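Local coordinates for protein mannan endo-1,4-beta-mannosidase (Cryptopygus antarcticus, PDB 4OOU) that hydrolyses internal beta-1,4-mannosidic linkages of mannans, galactomannans and glucomannans, releasing mainly short manno-oligosaccharides, at residues Q143-W147 with K212-I218; L219-N223 with Y258-T264. All blocks are in the same frame, centred on the assembly; numbering follows the deposited sequence.

Contact 1. Residues Q143-W147 with K212-I218; sequences QNLFW and KFPMKQI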
loop_
_atom_site.group_PDB
_atom_site.type_symbol
_atom_site.label_atom_id
_atom_site.label_comp_id
_atom_site.label_asym_id
_atom_site.label_seq_id
_atom_site.Cartn_x
_atom_site.Cartn_y
_atom_site.Cartn_z
ATOM N N GLN A 143 5.669 -17.214 -5.606
ATOM C CA GLN A 143 5.287 -18.084 -4.503
ATOM C C GLN A 143 6.527 -18.611 -3.783
ATOM O O GLN A 143 6.572 -18.617 -2.559
ATOM C CB GLN A 143 4.436 -19.228 -4.998
ATOM C CG GLN A 143 3.051 -18.783 -5.403
ATOM C CD GLN A 143 2.304 -19.839 -6.173
ATOM O OE1 GLN A 143 2.608 -21.006 -6.073
ATOM N NE2 GLN A 143 1.320 -19.422 -6.964
ATOM N N ASN A 144 7.549 -19.011 -4.534
ATOM C CA ASN A 144 8.750 -19.555 -3.910
ATOM C C ASN A 144 9.609 -18.505 -3.211
ATOM O O ASN A 144 10.470 -18.857 -2.428
ATOM C CB ASN A 144 9.603 -20.345 -4.916
ATOM C CG ASN A 144 8.902 -21.615 -5.434
ATOM O OD1 ASN A 144 9.026 -21.941 -6.619
ATOM N ND2 ASN A 144 8.165 -22.328 -4.555
ATOM N N LEU A 145 9.376 -17.222 -3.478
ATOM C CA LEU A 145 10.050 -16.171 -2.710
ATOM C C LEU A 145 9.683 -16.241 -1.216
ATOM O O LEU A 145 10.490 -15.894 -0.358
ATOM C CB LEU A 145 9.735 -14.787 -3.288
ATOM C CG LEU A 145 10.699 -14.175 -4.317
ATOM C CD1 LEU A 145 11.472 -15.184 -5.163
ATOM C CD2 LEU A 145 9.935 -13.203 -5.209
ATOM N N PHE A 146 8.468 -16.688 -0.920
ATOM C CA PHE A 146 8.037 -16.924 0.461
ATOM C C PHE A 146 8.748 -18.062 1.176
ATOM O O PHE A 146 8.827 -18.045 2.394
ATOM C CB PHE A 146 6.537 -17.177 0.515
ATOM C CG PHE A 146 5.746 -15.954 0.264
ATOM C CD1 PHE A 146 5.362 -15.620 -1.008
ATOM C CD2 PHE A 146 5.477 -15.080 1.290
ATOM C CE1 PHE A 146 4.661 -14.454 -1.249
ATOM C CE2 PHE A 146 4.770 -13.914 1.066
ATOM C CZ PHE A 146 4.356 -13.602 -0.208
ATOM N N TRP A 147 9.256 -19.047 0.444
ATOM C CA TRP A 147 9.868 -20.193 1.082
ATOM C C TRP A 147 11.414 -20.247 1.004
ATOM O O TRP A 147 12.061 -20.656 1.973
ATOM C CB TRP A 147 9.265 -21.442 0.503
ATOM C CG TRP A 147 7.784 -21.574 0.686
ATOM C CD1 TRP A 147 6.832 -21.240 -0.212
ATOM C CD2 TRP A 147 7.093 -22.113 1.821
ATOM N NE1 TRP A 147 5.576 -21.535 0.280
ATOM C CE2 TRP A 147 5.712 -22.081 1.524
ATOM C CE3 TRP A 147 7.508 -22.630 3.063
ATOM C CZ2 TRP A 147 4.737 -22.531 2.416
ATOM C CZ3 TRP A 147 6.539 -23.078 3.959
ATOM C CH2 TRP A 147 5.163 -23.033 3.625
ATOM N N LYS A 212 -1.876 -20.695 0.482
ATOM C CA LYS A 212 -0.472 -20.983 0.114
ATOM C C LYS A 212 0.566 -20.802 1.218
ATOM O O LYS A 212 1.475 -21.606 1.348
ATOM C CB LYS A 212 -0.050 -20.105 -1.085
ATOM C CG LYS A 212 -1.061 -20.123 -2.226
ATOM C CD LYS A 212 -0.574 -19.348 -3.436
ATOM C CE LYS A 212 -1.675 -19.233 -4.493
ATOM N NZ LYS A 212 -1.967 -20.526 -5.178
ATOM N N PHE A 213 0.449 -19.725 1.981
ATOM C CA PHE A 213 1.492 -19.321 2.909
ATOM C C PHE A 213 1.005 -19.270 4.366
ATOM O O PHE A 213 -0.034 -18.679 4.663
ATOM C CB PHE A 213 1.997 -17.925 2.559
ATOM C CG PHE A 213 2.195 -17.684 1.085
ATOM C CD1 PHE A 213 3.195 -18.339 0.392
ATOM C CD2 PHE A 213 1.405 -16.762 0.406
ATOM C CE1 PHE A 213 3.383 -18.107 -0.947
ATOM C CE2 PHE A 213 1.600 -16.530 -0.942
ATOM C CZ PHE A 213 2.586 -17.207 -1.620
ATOM N N PRO A 214 1.773 -19.857 5.293
ATOM C CA PRO A 214 1.486 -19.606 6.685
ATOM C C PRO A 214 1.962 -18.210 7.120
ATOM O O PRO A 214 2.981 -17.676 6.610
ATOM C CB PRO A 214 2.278 -20.699 7.405
ATOM C CG PRO A 214 2.601 -21.709 6.361
ATOM C CD PRO A 214 2.791 -20.901 5.129
ATOM N N MET A 215 1.230 -17.625 8.066
ATOM C CA MET A 215 1.568 -16.302 8.542
ATOM C C MET A 215 3.053 -16.179 8.767
ATOM O O MET A 215 3.635 -15.137 8.468
ATOM C CB MET A 215 0.850 -15.991 9.834
ATOM C CG MET A 215 0.850 -14.517 10.168
ATOM S SD MET A 215 -0.351 -13.655 9.167
ATOM C CE MET A 215 0.727 -12.354 8.603
ATOM N N LYS A 216 3.677 -17.230 9.290
ATOM C CA LYS A 216 5.099 -17.147 9.556
ATOM C C LYS A 216 5.884 -16.785 8.293
ATOM O O LYS A 216 6.748 -15.916 8.338
ATOM C CB LYS A 216 5.667 -18.431 10.179
ATOM C CG LYS A 216 7.181 -18.303 10.404
ATOM C CD LYS A 216 7.799 -19.348 11.320
ATOM C CE LYS A 216 9.192 -18.877 11.700
ATOM N NZ LYS A 216 9.937 -19.910 12.453
ATOM N N GLN A 217 5.609 -17.457 7.180
ATOM C CA GLN A 217 6.344 -17.159 5.948
ATOM C C GLN A 217 5.970 -15.794 5.424
ATOM O O GLN A 217 6.859 -15.002 5.065
ATOM C CB GLN A 217 6.135 -18.216 4.879
ATOM C CG GLN A 217 6.598 -19.601 5.306
ATOM C CD GLN A 217 8.031 -19.600 5.777
ATOM O OE1 GLN A 217 8.950 -19.251 5.028
ATOM N NE2 GLN A 217 8.236 -19.978 7.041
ATOM N N ILE A 218 4.673 -15.488 5.420
ATOM C CA ILE A 218 4.239 -14.123 5.071
ATOM C C ILE A 218 5.069 -13.064 5.794
ATOM O O ILE A 218 5.656 -12.202 5.148
ATOM C CB ILE A 218 2.748 -13.837 5.371
ATOM C CG1 ILE A 218 1.837 -14.643 4.419
ATOM C CG2 ILE A 218 2.491 -12.332 5.257
ATOM C CD1 ILE A 218 0.359 -14.534 4.697
#
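The end of the short helix 140-145 and the turn after it come up against the start of helix 215-232, into which the loop 212-214 leads, extended at Phe213 and Pro214, with Pro214 at the N-cap position. The CA atoms are nearest at Phe146 and Gln217, 5.7 Å apart, whereas those of Gln143 and Lys212 lie 7.9 Å apart. Within the turn, Phe146 N bonds to Gln143 O (3.2 Å) and Trp147 N to Asn144 O (3.1 Å). Phe146 points toward the second segment, while Trp147 leaves sideways and its indole swings over. Phe146 and Phe213 form a face-to-face stack, with ring centroids 3.8 Å apart and planes inclined at 29°. Beside the stack, the edge of the Phe146 ring meets the start of the helix, CE2 lying 4.0 Å from Ile218 CA. The edge of the Phe213 ring faces the turn, with its CE1 3.6 Å from Gln143 O. Trp147 lies beside the stack, its NE1 4.0 Å from Phe213 CD1. The six-membered ring of Trp147 takes a CH-pi contact from Gln217 CG, 4.0 Å from the ring centroid, while Trp147 CH2 packs on Pro214 CD at 3.5 Å and Trp147 CZ2 lies 3.6 Å from Lys212 O. The aliphatic part of Lys212 meets Gln143, whose NE2 is hydrogen-bonded to Gln137. Phe213 is also tied by its backbone to Thr185 and Gln187, and Pro214 packs on Gln187. Asn144, Trp147 and the adjoining Gln187 bind substrate, so the buried Phe pair probably lies behind the mannan-binding cleft wall of the family 5 TIM barrel.

Contact 2. Residues L219-N223 with Y258-T264; sequences LKTIN and YKDSCLT
Helix-helix packing on the outside of a TIM barrel, next to the strand 238-241, is the setting of this buried contact. Residues 219-223 are a regular piece of helix 215-232, with Asn223 N bonded to Leu219 O at 2.9 Å. In the other segment, Tyr258 (phi/psi -123/14°) and Lys259 (-61/148°) lead into helix 260-267, in which Thr264 N bonds to Asp260 O at 3.0 Å. The two helical pieces cross almost at right angles (-94°), their axes 9.1 Å apart at closest approach, and the nearest CA atoms are those of Asn223 and Leu263, 5.4 Å apart. Leu219 and Leu263, both mt rotamers, meet at the centre with CD2 to CD2 at 3.4 Å. Leu219 CD2 also lies 3.7 Å from Tyr258 CD2, and Leu219 CD1 is 4.4 Å from Cys262 CB. Ile222 packs against Leu263 and reaches the edge of the Tyr258 ring, its CD1 4.5 Å from CD2 of the tyrosine. Both Ile222 and Tyr258 also touch Val240 of strand 238-241, so the contact rests on the barrel, the parallel beta/alpha fold of glycoside hydrolase family 5. Tyr258, with chi1 near -53°, directs its ring to Leu219 and Ile222, and its OH is hydrogen-bonded to Glu183. At the other end, Asn223 (chi1 t) brings CG to 3.1 Å from Leu263 O, but its ND2 bonds instead to Gly272 O and Lys269 O. Thr264 OG1 shares Lys269 O as a partner, and Cys262 forms a disulfide with Cys195.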
loop_
_atom_site.group_PDB
_atom_site.type_symbol
_atom_site.label_atom_id
_atom_site.label_comp_id
_atom_site.label_asym_id
_atom_site.label_seq_id
_atom_site.Cartn_x
_atom_site.Cartn_y
_atom_site.Cartn_z
ATOM N N LEU A 219 5.107 -13.145 7.124
ATOM C CA LEU A 219 5.755 -12.124 7.970
ATOM C C LEU A 219 7.256 -12.105 7.831
ATOM O O LEU A 219 7.857 -11.033 7.912
ATOM C CB LEU A 219 5.407 -12.327 9.463
ATOM C CG LEU A 219 3.937 -12.103 9.829
ATOM C CD1 LEU A 219 3.678 -12.494 11.269
ATOM C CD2 LEU A 219 3.561 -10.651 9.576
ATOM N N LYS A 220 7.851 -13.285 7.653
ATOM C CA LYS A 220 9.279 -13.395 7.412
ATOM C C LYS A 220 9.594 -12.733 6.066
ATOM O O LYS A 220 10.551 -11.948 5.911
ATOM C CB LYS A 220 9.681 -14.862 7.362
ATOM C CG LYS A 220 11.185 -15.066 7.232
ATOM C CD LYS A 220 11.537 -16.274 6.380
ATOM C CE LYS A 220 12.915 -16.775 6.731
ATOM N NZ LYS A 220 13.178 -18.011 5.979
ATOM N N THR A 221 8.770 -13.054 5.079
ATOM C CA THR A 221 8.990 -12.506 3.759
ATOM C C THR A 221 8.891 -10.987 3.778
ATOM O O THR A 221 9.759 -10.295 3.213
ATOM C CB THR A 221 8.022 -13.125 2.760
ATOM O OG1 THR A 221 8.278 -14.521 2.723
ATOM C CG2 THR A 221 8.214 -12.551 1.387
ATOM N N ILE A 222 7.882 -10.449 4.458
ATOM C CA ILE A 222 7.765 -8.999 4.438
ATOM C C ILE A 222 8.847 -8.347 5.335
ATOM O O ILE A 222 9.392 -7.306 4.987
ATOM C CB ILE A 222 6.281 -8.405 4.454
ATOM C CG1 ILE A 222 6.180 -7.141 5.295
ATOM C CG2 ILE A 222 5.137 -9.387 4.807
ATOM C CD1 ILE A 222 5.730 -7.403 6.693
ATOM N N ASN A 223 9.224 -9.011 6.416
ATOM C CA ASN A 223 10.341 -8.550 7.258
ATOM C C ASN A 223 11.635 -8.387 6.456
ATOM O O ASN A 223 12.219 -7.290 6.422
ATOM C CB ASN A 223 10.548 -9.519 8.438
ATOM C CG ASN A 223 11.679 -9.103 9.375
ATOM O OD1 ASN A 223 12.566 -9.915 9.674
ATOM N ND2 ASN A 223 11.642 -7.843 9.859
ATOM N N TYR A 258 1.063 -7.426 12.234
ATOM C CA TYR A 258 2.165 -6.739 11.551
ATOM C C TYR A 258 2.887 -5.694 12.415
ATOM O O TYR A 258 3.676 -4.890 11.900
ATOM C CB TYR A 258 1.661 -6.130 10.237
ATOM C CG TYR A 258 0.937 -7.133 9.325
ATOM C CD1 TYR A 258 -0.406 -7.365 9.458
ATOM C CD2 TYR A 258 1.604 -7.824 8.337
ATOM C CE1 TYR A 258 -1.069 -8.249 8.635
ATOM C CE2 TYR A 258 0.950 -8.714 7.514
ATOM C CZ TYR A 258 -0.398 -8.924 7.669
ATOM O OH TYR A 258 -1.093 -9.820 6.863
ATOM N N LYS A 259 2.647 -5.728 13.727
ATOM C CA LYS A 259 3.417 -4.895 14.673
ATOM C C LYS A 259 4.901 -5.222 14.649
ATOM O O LYS A 259 5.283 -6.353 14.392
ATOM C CB LYS A 259 2.870 -4.962 16.129
ATOM C CG LYS A 259 2.485 -6.316 16.755
ATOM C CD LYS A 259 1.634 -6.040 18.006
ATOM C CE LYS A 259 1.346 -7.261 18.885
ATOM N NZ LYS A 259 0.103 -8.020 18.540
ATOM N N ASP A 260 5.730 -4.215 14.893
ATOM C CA ASP A 260 7.183 -4.427 14.989
ATOM C C ASP A 260 7.537 -5.809 15.587
ATOM O O ASP A 260 8.121 -6.634 14.880
ATOM C CB ASP A 260 7.850 -3.316 15.808
ATOM C CG ASP A 260 7.822 -1.950 15.113
ATOM O OD1 ASP A 260 6.910 -1.640 14.286
ATOM O OD2 ASP A 260 8.736 -1.159 15.429
ATOM N N SER A 261 7.179 -6.080 16.851
ATOM C CA SER A 261 7.555 -7.376 17.512
ATOM C C SER A 261 7.374 -8.599 16.574
ATOM O O SER A 261 8.323 -9.380 16.362
ATOM C CB SER A 261 6.857 -7.601 18.896
ATOM O OG SER A 261 5.545 -8.149 18.807
ATOM N N CYS A 262 6.192 -8.708 15.973
ATOM C CA CYS A 262 5.847 -9.846 15.126
ATOM C C CYS A 262 6.706 -10.013 13.861
ATOM O O CYS A 262 7.074 -11.139 13.516
ATOM C CB CYS A 262 4.382 -9.750 14.670
ATOM S SG CYS A 262 3.159 -10.078 15.923
ATOM N N LEU A 263 6.938 -8.924 13.135
ATOM C CA LEU A 263 7.717 -8.981 11.903
ATOM C C LEU A 263 9.140 -9.336 12.228
ATOM O O LEU A 263 9.756 -10.214 11.582
ATOM C CB LEU A 263 7.758 -7.630 11.180
ATOM C CG LEU A 263 6.496 -7.126 10.502
ATOM C CD1 LEU A 263 6.791 -5.803 9.799
ATOM C CD2 LEU A 263 5.915 -8.160 9.555
ATOM N N THR A 264 9.652 -8.604 13.211
ATOM C CA THR A 264 11.040 -8.702 13.638
ATOM C C THR A 264 11.341 -10.134 14.167
ATOM O O THR A 264 12.338 -10.752 13.795
ATOM C CB THR A 264 11.320 -7.516 14.607
ATOM O OG1 THR A 264 12.279 -6.636 13.994
ATOM C CG2 THR A 264 11.706 -7.934 16.035
#

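Overall arrangement
Helix 215-232 carries both contacts in succession: its first turn packs in contact 1 and the next turn in contact 2, the two centres lying 13 Å apart. They meet directly where Phe146 CD2 lies 3.2 Å from Thr221 OG1 and where Met215 CE lies 3.6 Å from Tyr258 OH. Contact 1 borders the substrate cleft through Asn144 and Trp147, with the side chain of Ile218 about 9 Å from that of Glu181, the probable proton donor/acceptor. Contact 2 is more fully buried, yet the side chain of Tyr258 is about 8 Å from that of Glu181 and about 7 Å from that of the substrate-binding Trp243. Helix 215-232 thus runs from the cleft side of contact 1 into the buried helix packing of contact 2.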